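Local coordinates for protein malate dehydrogenase (Entamoeba histolytica, PDB 3I0P) that probably catalyses the reversible oxidation of malate to oxaloacetate with NAD as the electron carrier, and is built as a two-subunit assembly, at residues Gly66-Thr71 with Asn120-Gly125; Ala72-Ile77 with Gly93-Thr98; Leu23-Asp28 with Val58-Ile63; Ala32-Asp37 with Gly97-Lys102. All blocks are in the same frame, centred on the assembly; numbering follows the deposited sequence.

Contact 1: residues Gly66-Thr71 with Asn120-Gly125; sequences GMINPT and NSTHFG. With NAD (nicotinamide-adenine-dinucleotide), chain B.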
# COMPACT_ATOMS: atom_id res chain seq x y z
N GLY A 66 27.94 -19.60 7.07
CA GLY A 66 26.89 -20.63 6.95
C GLY A 66 25.45 -20.14 7.04
O GLY A 66 24.53 -20.95 7.19
N MET A 67 25.25 -18.83 6.91
CA MET A 67 23.94 -18.19 7.05
C MET A 67 23.04 -18.32 5.80
O MET A 67 21.83 -18.09 5.86
CB MET A 67 24.10 -16.71 7.41
CG MET A 67 24.91 -16.49 8.66
SD MET A 67 25.24 -14.75 8.98
CE MET A 67 23.65 -14.14 9.54
N ILE A 68 23.65 -18.68 4.68
CA ILE A 68 22.92 -18.89 3.45
C ILE A 68 23.41 -20.23 2.92
O ILE A 68 24.59 -20.53 3.03
CB ILE A 68 23.24 -17.76 2.42
CG1 ILE A 68 22.80 -16.40 2.95
CG2 ILE A 68 22.57 -18.02 1.08
CD1 ILE A 68 23.47 -15.22 2.25
N ASN A 69 22.50 -21.03 2.38
CA ASN A 69 22.86 -22.21 1.62
C ASN A 69 22.87 -21.88 0.13
O ASN A 69 21.81 -21.76 -0.49
CB ASN A 69 21.90 -23.37 1.93
CG ASN A 69 22.22 -24.64 1.15
OD1 ASN A 69 23.10 -24.67 0.29
ND2 ASN A 69 21.49 -25.71 1.46
N PRO A 70 24.07 -21.74 -0.46
CA PRO A 70 24.16 -21.21 -1.83
C PRO A 70 23.77 -22.18 -2.96
O PRO A 70 23.65 -21.75 -4.12
CB PRO A 70 25.62 -20.79 -1.94
CG PRO A 70 26.35 -21.72 -1.04
CD PRO A 70 25.40 -22.02 0.11
N THR A 71 23.59 -23.47 -2.65
CA THR A 71 23.14 -24.45 -3.65
C THR A 71 21.67 -24.81 -3.49
O THR A 71 21.14 -25.64 -4.23
CB THR A 71 23.98 -25.78 -3.65
OG1 THR A 71 23.93 -26.39 -2.36
CG2 THR A 71 25.42 -25.52 -4.05
N ASN A 120 11.34 -19.26 5.45
CA ASN A 120 12.70 -19.79 5.62
C ASN A 120 13.60 -19.38 4.45
O ASN A 120 14.26 -20.20 3.80
CB ASN A 120 12.65 -21.32 5.87
CG ASN A 120 14.04 -21.97 6.04
OD1 ASN A 120 14.96 -21.40 6.62
ND2 ASN A 120 14.16 -23.19 5.54
N SER A 121 13.60 -18.07 4.17
CA SER A 121 14.40 -17.48 3.12
C SER A 121 15.36 -16.44 3.73
O SER A 121 15.40 -16.26 4.95
CB SER A 121 13.50 -16.82 2.08
OG SER A 121 14.24 -16.40 0.94
N THR A 122 16.13 -15.78 2.87
CA THR A 122 17.08 -14.78 3.33
C THR A 122 16.89 -13.48 2.55
O THR A 122 15.98 -13.39 1.72
CB THR A 122 18.55 -15.28 3.21
OG1 THR A 122 18.81 -15.68 1.85
CG2 THR A 122 18.79 -16.47 4.14
N HIS A 123 17.74 -12.49 2.83
CA HIS A 123 17.68 -11.18 2.19
C HIS A 123 17.54 -11.29 0.68
O HIS A 123 18.27 -12.04 0.02
CB HIS A 123 18.91 -10.36 2.55
CG HIS A 123 18.71 -8.88 2.43
ND1 HIS A 123 19.08 -8.17 1.31
CD2 HIS A 123 18.18 -7.98 3.29
CE1 HIS A 123 18.78 -6.90 1.48
NE2 HIS A 123 18.23 -6.75 2.67
N PHE A 124 16.59 -10.54 0.12
CA PHE A 124 16.27 -10.69 -1.29
C PHE A 124 16.55 -9.44 -2.12
O PHE A 124 16.06 -9.30 -3.24
CB PHE A 124 14.85 -11.29 -1.49
CG PHE A 124 13.71 -10.29 -1.45
CD1 PHE A 124 12.43 -10.72 -1.75
CD2 PHE A 124 13.91 -8.94 -1.16
CE1 PHE A 124 11.35 -9.83 -1.74
CE2 PHE A 124 12.85 -8.04 -1.17
CZ PHE A 124 11.56 -8.48 -1.45
N GLY A 125 17.36 -8.54 -1.57
CA GLY A 125 17.78 -7.33 -2.27
C GLY A 125 16.63 -6.38 -2.49
O GLY A 125 15.80 -6.18 -1.60
PA NAD B . 12.98 5.66 -1.66
O1A NAD B . 14.32 5.81 -2.35
O2A NAD B . 12.62 6.62 -0.58
O5B NAD B . 11.88 5.71 -2.83
C5B NAD B . 12.02 4.89 -4.00
C4B NAD B . 10.73 4.81 -4.82
O4B NAD B . 10.04 6.07 -4.87
C3B NAD B . 10.99 4.45 -6.27
O3B NAD B . 9.85 3.72 -6.76
C2B NAD B . 11.08 5.79 -6.96
O2B NAD B . 10.74 5.70 -8.35
C1B NAD B . 10.05 6.60 -6.20
N9A NAD B . 10.31 8.07 -6.16
C8A NAD B . 11.36 8.69 -5.60
N7A NAD B . 11.19 10.03 -5.76
C5A NAD B . 10.02 10.23 -6.40
C6A NAD B . 9.32 11.36 -6.84
N6A NAD B . 9.80 12.61 -6.63
N1A NAD B . 8.13 11.21 -7.48
C2A NAD B . 7.62 10.00 -7.71
N3A NAD B . 8.27 8.90 -7.30
C4A NAD B . 9.47 8.99 -6.65
O3 NAD B . 12.78 4.13 -1.13
PN NAD B . 13.53 3.37 0.09
O1N NAD B . 12.50 3.08 1.15
O2N NAD B . 14.81 4.09 0.45
O5D NAD B . 13.96 1.97 -0.55
C5D NAD B . 15.13 1.86 -1.37
C4D NAD B . 15.39 0.40 -1.72
O4D NAD B . 15.68 -0.36 -0.54
C3D NAD B . 14.19 -0.27 -2.38
O3D NAD B . 14.62 -0.82 -3.63
C2D NAD B . 13.72 -1.33 -1.39
O2D NAD B . 13.23 -2.55 -1.97
C1D NAD B . 14.99 -1.62 -0.62
N1N NAD B . 14.72 -2.19 0.70
C2N NAD B . 14.90 -3.52 0.86
C3N NAD B . 14.65 -4.12 2.10
C7N NAD B . 14.84 -5.60 2.29
O7N NAD B . 14.61 -6.08 3.40
N7N NAD B . 15.24 -6.35 1.27
C4N NAD B . 14.22 -3.32 3.16
C5N NAD B . 14.04 -1.95 2.96
C6N NAD B . 14.30 -1.41 1.71
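Thr122 meets Met67 and Ile68 through a single methyl group. Its CG2 lies 3.9 Å from Met67 O and 4.2 Å from Ile68 CG1. The side chains of Ile68 and Thr122 come together at a slant, and the contact is pure van der Waals packing of buried residues. The surface buried between 66-71 and 120-125 is small, 87 Å². The first torsion of Thr122 (chi1 56°) divides the work of its two branches. CG2 stands anti to the carbonyl carbon and reaches the loop, while OG1 turns to a hydrogen bond with Gly91 O.

No hydrogen bond joins the two segments; one lies within 66-71 and others lead to neighbouring residues. Asn69 OD1 accepts from Thr71 N at 3.2 Å, which makes an Asx turn. The donor sits above the amide carbonyl plane, not in it. Met67 O takes a hydrogen bond from Asn90 ND2.

The far end of 120-125 lines the nicotinamide end of the NAD pocket. His245 and Lys246 of the second subunit also bond to NAD. The NAD amide nitrogen N7N donates to Gly125 O over 2.9 Å, with an N-H...O angle of 148°. The same nitrogen lies over one face of the His123 ring, 3.3 Å from His123 NE2. Phe124 approaches it obliquely, with CD2 3.8 Å from N7N. Tyr59 OH is hydrogen-bonded to His123 ND1.

Gly66 closes helix 55-64 with a Schellman motif, and the loop 66-71 leads on toward strand 75-79. Segment 120-125 leaves strand 113-121 of the mixed sheet, where Asn120 and Ser121 form a G1 beta bulge opposite Leu282.

Contact 2: residues Ala72-Ile77 with Gly93-Thr98; sequences AKPSII and GHVNGT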
# COMPACT_ATOMS: atom_id res chain seq x y z
N ALA A 72 21.02 -24.18 -2.51
CA ALA A 72 19.64 -24.51 -2.16
C ALA A 72 18.64 -23.99 -3.17
O ALA A 72 18.86 -22.95 -3.81
CB ALA A 72 19.32 -23.96 -0.79
N LYS A 73 17.54 -24.72 -3.31
CA LYS A 73 16.42 -24.30 -4.13
C LYS A 73 15.16 -24.40 -3.26
O LYS A 73 15.16 -25.16 -2.29
CB LYS A 73 16.29 -25.19 -5.37
CG LYS A 73 17.55 -25.29 -6.22
CD LYS A 73 17.56 -24.29 -7.38
CE LYS A 73 18.75 -24.56 -8.31
NZ LYS A 73 18.60 -23.86 -9.62
N PRO A 74 14.10 -23.62 -3.57
CA PRO A 74 12.87 -23.69 -2.78
C PRO A 74 12.13 -25.02 -2.95
O PRO A 74 12.30 -25.69 -3.97
CB PRO A 74 12.03 -22.55 -3.34
CG PRO A 74 12.52 -22.39 -4.74
CD PRO A 74 14.00 -22.59 -4.62
N SER A 75 11.32 -25.39 -1.95
CA SER A 75 10.49 -26.59 -2.02
C SER A 75 9.01 -26.23 -1.96
O SER A 75 8.60 -25.41 -1.13
CB SER A 75 10.80 -27.55 -0.87
OG SER A 75 12.14 -27.99 -0.90
N ILE A 76 8.22 -26.85 -2.83
CA ILE A 76 6.77 -26.66 -2.83
C ILE A 76 6.17 -27.36 -1.60
O ILE A 76 6.29 -28.57 -1.45
CB ILE A 76 6.13 -27.17 -4.15
CG1 ILE A 76 6.57 -26.29 -5.32
CG2 ILE A 76 4.62 -27.16 -4.06
CD1 ILE A 76 6.51 -26.96 -6.68
N ILE A 77 5.56 -26.58 -0.71
CA ILE A 77 4.86 -27.14 0.46
C ILE A 77 3.38 -27.40 0.14
O ILE A 77 2.86 -28.48 0.44
CB ILE A 77 5.00 -26.25 1.72
CG1 ILE A 77 6.48 -26.09 2.14
CG2 ILE A 77 4.17 -26.78 2.87
CD1 ILE A 77 7.29 -27.37 2.24
N GLY A 93 17.42 -15.13 -0.99
CA GLY A 93 16.11 -14.54 -1.23
C GLY A 93 15.87 -14.31 -2.71
O GLY A 93 14.75 -14.45 -3.18
N HIS A 94 16.94 -13.97 -3.43
CA HIS A 94 16.89 -13.69 -4.87
C HIS A 94 16.53 -14.94 -5.63
O HIS A 94 15.82 -14.88 -6.63
CB HIS A 94 18.22 -13.16 -5.37
CG HIS A 94 18.99 -12.41 -4.34
ND1 HIS A 94 19.79 -13.04 -3.40
CD2 HIS A 94 19.07 -11.08 -4.07
CE1 HIS A 94 20.34 -12.13 -2.62
NE2 HIS A 94 19.92 -10.93 -3.00
N VAL A 95 17.02 -16.09 -5.15
CA VAL A 95 16.68 -17.38 -5.74
C VAL A 95 15.21 -17.68 -5.48
O VAL A 95 14.46 -17.96 -6.42
CB VAL A 95 17.62 -18.50 -5.22
CG1 VAL A 95 17.09 -19.88 -5.60
CG2 VAL A 95 19.03 -18.30 -5.76
N ASN A 96 14.79 -17.62 -4.21
CA ASN A 96 13.40 -17.89 -3.84
C ASN A 96 12.46 -16.88 -4.52
O ASN A 96 11.43 -17.26 -5.10
CB ASN A 96 13.23 -17.90 -2.32
CG ASN A 96 14.09 -18.98 -1.63
OD1 ASN A 96 14.05 -20.15 -2.00
ND2 ASN A 96 14.85 -18.58 -0.62
N GLY A 97 12.84 -15.61 -4.46
CA GLY A 97 12.07 -14.53 -5.06
C GLY A 97 11.84 -14.68 -6.55
O GLY A 97 10.70 -14.53 -7.03
N THR A 98 12.91 -14.96 -7.29
CA THR A 98 12.85 -15.08 -8.74
C THR A 98 11.96 -16.25 -9.12
O THR A 98 11.06 -16.12 -9.95
CB THR A 98 14.25 -15.24 -9.36
OG1 THR A 98 15.02 -14.06 -9.07
CG2 THR A 98 14.19 -15.42 -10.86
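Ala72 reaches the helix through its backbone, with Ala72 O 4.0 Å from Val95 CG1. That carbonyl also accepts a hydrogen bond from Asn31 ND2. Lys73 turns its CB away from the helix, and its amine forms a salt bridge with Glu30. Pro74 carries most of the contact. Its CB faces the helix, and Pro74 CD lies 4.2 Å from Val95 CG1. The branch is set by the first torsion of Val95 (chi1 168°), which puts CG1 anti to the backbone N.

The same proline ring rests against the amide oxygen of Asn96. Asn96 OD1 is 3.4 Å from Pro74 CB and 3.6 Å from Pro74 CD, so the carbonyl end lies alongside the ring's carbons. The two side chains run past each other in opposite directions. Asn96 ND2 is hydrogen-bonded to Ser121 OG, which helps to set the rotation of the amide.

Helix 93-111 joins the neighbouring parallel strands 83-87 and 113-121, a beta-alpha-beta crossover. Pro74 thus packs on the first turns of the crossover helix. In those turns His94 O accepts twice, from Thr98 N at 3.0 Å and from Thr98 OG1 at 2.7 Å.

From Ser75 the chain enters one of the two outermost strands of the mixed sheet within this subunit. Ser75 OG and Lys73 O both bond to Asn89 ND2. The backbones of Ser75 and Ile77 pair with Asp87 and Val85 of strand 83-87.

Contact 3: residues Leu23-Asp28 with Val58-Ile63; sequences LKVGSD and VYIDRI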
# COMPACT_ATOMS: atom_id res chain seq x y z
N LEU A 23 30.26 -18.39 -7.76
CA LEU A 23 30.67 -19.73 -8.15
C LEU A 23 31.79 -20.23 -7.25
O LEU A 23 31.71 -21.35 -6.73
CB LEU A 23 31.13 -19.76 -9.60
CG LEU A 23 30.05 -19.60 -10.66
CD1 LEU A 23 30.68 -19.55 -12.05
CD2 LEU A 23 29.02 -20.73 -10.56
N LYS A 24 32.80 -19.40 -7.04
CA LYS A 24 33.97 -19.76 -6.24
C LYS A 24 33.61 -20.16 -4.81
O LYS A 24 34.25 -21.06 -4.27
CB LYS A 24 35.01 -18.64 -6.22
CG LYS A 24 35.69 -18.40 -7.55
CD LYS A 24 36.64 -19.53 -7.94
CE LYS A 24 37.28 -19.21 -9.28
NZ LYS A 24 38.41 -20.11 -9.60
N VAL A 25 32.61 -19.51 -4.22
CA VAL A 25 32.15 -19.85 -2.85
C VAL A 25 31.09 -20.96 -2.85
O VAL A 25 30.43 -21.19 -1.83
CB VAL A 25 31.65 -18.62 -2.06
CG1 VAL A 25 32.76 -17.59 -1.92
CG2 VAL A 25 30.42 -18.01 -2.72
N GLY A 26 30.93 -21.62 -3.98
CA GLY A 26 30.16 -22.86 -4.05
C GLY A 26 28.68 -22.75 -4.35
O GLY A 26 27.93 -23.70 -4.07
N SER A 27 28.24 -21.63 -4.91
CA SER A 27 26.86 -21.50 -5.39
C SER A 27 26.56 -22.41 -6.58
O SER A 27 27.41 -22.65 -7.43
CB SER A 27 26.55 -20.06 -5.80
OG SER A 27 26.79 -19.17 -4.72
N ASP A 28 25.33 -22.92 -6.62
CA ASP A 28 24.79 -23.52 -7.82
C ASP A 28 24.87 -22.46 -8.92
O ASP A 28 24.64 -21.27 -8.67
CB ASP A 28 23.34 -23.95 -7.59
CG ASP A 28 22.60 -24.23 -8.89
OD1 ASP A 28 22.41 -25.42 -9.22
OD2 ASP A 28 22.23 -23.27 -9.59
N VAL A 58 26.96 -8.60 3.16
CA VAL A 58 25.58 -9.08 3.28
C VAL A 58 25.38 -10.45 2.62
O VAL A 58 24.43 -11.18 2.95
CB VAL A 58 24.56 -8.00 2.81
CG1 VAL A 58 23.13 -8.53 2.75
CG2 VAL A 58 24.63 -6.80 3.75
N TYR A 59 26.28 -10.82 1.72
CA TYR A 59 26.16 -12.10 1.02
C TYR A 59 27.37 -13.03 1.21
O TYR A 59 27.21 -14.12 1.79
CB TYR A 59 25.80 -11.89 -0.46
CG TYR A 59 24.51 -11.10 -0.58
CD1 TYR A 59 23.27 -11.71 -0.35
CD2 TYR A 59 24.52 -9.73 -0.88
CE1 TYR A 59 22.09 -10.98 -0.44
CE2 TYR A 59 23.34 -9.00 -0.96
CZ TYR A 59 22.13 -9.64 -0.75
OH TYR A 59 20.95 -8.92 -0.83
N ILE A 60 28.55 -12.60 0.77
CA ILE A 60 29.75 -13.45 0.82
C ILE A 60 30.13 -13.82 2.26
O ILE A 60 30.28 -14.99 2.58
CB ILE A 60 30.95 -12.85 0.01
CG1 ILE A 60 30.51 -12.47 -1.42
CG2 ILE A 60 32.14 -13.82 -0.03
CD1 ILE A 60 29.89 -13.61 -2.24
N ASP A 61 30.26 -12.82 3.12
CA ASP A 61 30.55 -13.07 4.53
C ASP A 61 29.52 -13.98 5.19
O ASP A 61 29.83 -14.69 6.15
CB ASP A 61 30.59 -11.75 5.31
CG ASP A 61 31.88 -10.97 5.10
OD1 ASP A 61 32.80 -11.44 4.38
OD2 ASP A 61 31.97 -9.85 5.67
N ARG A 62 28.29 -13.95 4.68
CA ARG A 62 27.22 -14.71 5.30
C ARG A 62 27.23 -16.16 4.82
O ARG A 62 26.96 -17.07 5.60
CB ARG A 62 25.87 -14.02 5.09
CG ARG A 62 25.82 -12.67 5.75
CD ARG A 62 24.39 -12.29 6.11
NE ARG A 62 24.30 -10.95 6.68
CZ ARG A 62 23.19 -10.22 6.72
NH1 ARG A 62 22.07 -10.70 6.20
NH2 ARG A 62 23.19 -9.02 7.26
N ILE A 63 27.56 -16.36 3.54
CA ILE A 63 27.81 -17.71 3.01
C ILE A 63 28.98 -18.37 3.77
O ILE A 63 28.95 -19.58 4.09
CB ILE A 63 28.09 -17.69 1.50
CG1 ILE A 63 26.89 -17.10 0.74
CG2 ILE A 63 28.41 -19.10 0.99
CD1 ILE A 63 27.15 -16.84 -0.73
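Val25, the first residue to leave helical geometry after helix 11-24, has its CA 7.6 Å from Ile63 CA on helix 55-64. Both residues direct their CB atoms at the other segment. Val25 CG2 meets Ile63 CD1 at 4.0 Å, and the two side chains cross at about a right angle. The second torsion of Ile63 (chi2 171°) extends the chain and carries CD1 out to the valine. Ile63 CG2 lies 4.0 Å from the carbonyl O of Val25. The other valine methyl turns to the preceding turn of helix 55-64, with Val25 CG1 4.3 Å from Ile60 CG2. The side-chain pairs are apolar packing, with no hydrogen bond between the segments.

The valine sits at a helix end shaped by a Schellman motif. Gly26 is the C-prime residue, with positive phi. Gly26 N bonds to Leu23 O over 2.9 Å, and Ser27 N reaches back to Leu22 O. The next helix follows at once: Asp28 is its N-cap, and Asp28 OD2 accepts from Asn31 N.

Helix 346-359 adds to the apolar patch, with Tyr359 against Val25 and Leu355 against Ile60. Within helix 55-64, which has a wider pi-type turn at 58-60, Val58 CG1 lies over one face of the Tyr59 ring, near its rim.

Contact 4: residues Ala32-Asp37 with Gly97-Lys102; sequences ARMVRD and GTIGMK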
# COMPACT_ATOMS: atom_id res chain seq x y z
N ALA A 32 23.82 -18.49 -8.85
CA ALA A 32 24.75 -17.37 -9.02
C ALA A 32 24.18 -16.35 -9.99
O ALA A 32 24.29 -15.15 -9.76
CB ALA A 32 26.12 -17.84 -9.47
N ARG A 33 23.55 -16.83 -11.07
CA ARG A 33 22.94 -15.96 -12.07
C ARG A 33 21.73 -15.18 -11.55
O ARG A 33 21.62 -13.98 -11.78
CB ARG A 33 22.58 -16.74 -13.34
CG ARG A 33 23.65 -16.66 -14.42
CD ARG A 33 23.22 -17.35 -15.69
NE ARG A 33 23.00 -18.78 -15.50
CZ ARG A 33 21.89 -19.43 -15.84
NH1 ARG A 33 20.86 -18.79 -16.40
NH2 ARG A 33 21.82 -20.74 -15.62
N MET A 34 20.84 -15.87 -10.83
CA MET A 34 19.66 -15.22 -10.29
C MET A 34 20.05 -14.11 -9.31
O MET A 34 19.53 -13.01 -9.38
CB MET A 34 18.72 -16.24 -9.62
CG MET A 34 18.01 -17.17 -10.59
SD MET A 34 16.88 -18.30 -9.74
CE MET A 34 16.09 -19.15 -11.10
N VAL A 35 21.01 -14.42 -8.43
CA VAL A 35 21.48 -13.50 -7.39
C VAL A 35 22.23 -12.29 -7.95
O VAL A 35 21.99 -11.16 -7.52
CB VAL A 35 22.38 -14.23 -6.37
CG1 VAL A 35 23.12 -13.26 -5.45
CG2 VAL A 35 21.55 -15.22 -5.58
N ARG A 36 23.12 -12.52 -8.91
CA ARG A 36 23.88 -11.42 -9.47
C ARG A 36 22.98 -10.51 -10.31
O ARG A 36 23.18 -9.30 -10.33
CB ARG A 36 25.12 -11.91 -10.23
CG ARG A 36 24.87 -12.47 -11.61
CD ARG A 36 24.98 -11.40 -12.68
NE ARG A 36 24.56 -11.94 -13.97
CZ ARG A 36 25.38 -12.54 -14.83
NH1 ARG A 36 26.67 -12.65 -14.54
NH2 ARG A 36 24.92 -13.01 -15.98
N ASP A 37 21.99 -11.09 -10.99
CA ASP A 37 21.02 -10.31 -11.77
C ASP A 37 20.26 -9.32 -10.89
O ASP A 37 20.12 -8.15 -11.23
CB ASP A 37 20.01 -11.20 -12.50
CG ASP A 37 20.56 -11.77 -13.80
OD1 ASP A 37 21.70 -11.46 -14.20
OD2 ASP A 37 19.81 -12.55 -14.44
N GLY A 97 12.84 -15.61 -4.46
CA GLY A 97 12.07 -14.53 -5.06
C GLY A 97 11.84 -14.68 -6.55
O GLY A 97 10.70 -14.53 -7.03
N THR A 98 12.91 -14.96 -7.29
CA THR A 98 12.85 -15.08 -8.74
C THR A 98 11.96 -16.25 -9.12
O THR A 98 11.06 -16.12 -9.95
CB THR A 98 14.25 -15.24 -9.36
OG1 THR A 98 15.02 -14.06 -9.07
CG2 THR A 98 14.19 -15.42 -10.86
N ILE A 99 12.21 -17.39 -8.49
CA ILE A 99 11.38 -18.56 -8.72
C ILE A 99 9.91 -18.32 -8.30
O ILE A 99 8.99 -18.58 -9.08
CB ILE A 99 12.00 -19.81 -8.07
CG1 ILE A 99 13.34 -20.11 -8.77
CG2 ILE A 99 11.01 -21.01 -8.12
CD1 ILE A 99 14.25 -21.03 -7.99
N GLY A 100 9.72 -17.78 -7.09
CA GLY A 100 8.39 -17.48 -6.56
C GLY A 100 7.53 -16.59 -7.46
O GLY A 100 6.37 -16.89 -7.71
N MET A 101 8.11 -15.49 -7.93
CA MET A 101 7.39 -14.55 -8.78
C MET A 101 7.17 -15.13 -10.19
O MET A 101 6.07 -15.05 -10.72
CB MET A 101 8.10 -13.19 -8.83
CG MET A 101 7.46 -12.17 -9.78
SD MET A 101 5.73 -11.75 -9.43
CE MET A 101 5.92 -10.41 -8.26
N LYS A 102 8.21 -15.71 -10.78
CA LYS A 102 8.07 -16.38 -12.08
C LYS A 102 6.93 -17.37 -12.03
O LYS A 102 6.17 -17.53 -12.98
CB LYS A 102 9.35 -17.11 -12.46
CG LYS A 102 10.33 -16.28 -13.23
CD LYS A 102 11.68 -16.99 -13.37
CE LYS A 102 11.61 -18.23 -14.27
NZ LYS A 102 12.94 -18.92 -14.30
O HOH W 1 17.11 -13.34 -10.64
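Met34 and Thr98 mark the closest backbone approach, with their CA atoms 7.0 Å apart. The short helix segments 32-37 and 97-102 cross at 90°, and their axes are 11.0 Å apart at the nearest point. That spacing is bridged mainly by one long side chain.

Met34 points its CB at helix 97-102 and is extended beyond CG (chi2 -178°, chi3 175°). Its tip is thereby carried across to the other helix. Met34 SD lies 4.1 Å from Thr98 CB. The terminal methyl goes further and meets Ile99, with Met34 CE 3.7 Å from Ile99 CG1. The methionine and isoleucine side chains cross at about a right angle. Lys102 comes in at the margin, where Lys102 NZ is 4.5 Å from Met34 CE.

A water adds a polar link beside this apolar one. It donates to Met34 O and to Thr98 OG1, both at 2.7 Å. Thr98 OG1 itself donates to His94 O one turn earlier. The backbone of one helix is thus tied to a side chain of the other. Beyond the interface, Arg36 NE and Asp37 OD1 form a salt bridge of 2.9 Å on helix 32-37. Asp37 OD1 lies in the guanidinium plane, but the arginine meets it on the anti side and well out of the carboxylate plane.

Tyr129 and Tyr130 of helix 127-136 pack against Thr98, and Pro74 touches Ile99. This is perpendicular helix-helix packing within an alpha/beta fold: helix 29-45, from the N-terminal run of helices, lies across helix 93-111, which links two strands of the mixed sheet.

In the fold
All four contacts belong to the part of the chain related to malate and L-lactate dehydrogenases. Contacts 2 and 4 are closest, with centres about 8 Å apart, and share Gly97 and Thr98 on helix 93-111. Contact 1 lies about 9 Å from contact 2 and about 9 Å from contact 3, centre to centre. Contacts 2 and 3 are farthest apart, at about 16 Å between centres. Along the chain contact 3 closes before contacts 1 and 2 open, while contact 4 alternates with contacts 1 and 3. Contacts 1 and 2 touch, and both reach the mixed sheet. Tyr59 OH on helix 55-64 bonds to His123 and probably to His94. This ties that helix to the NAD pocket and to the start of helix 93-111.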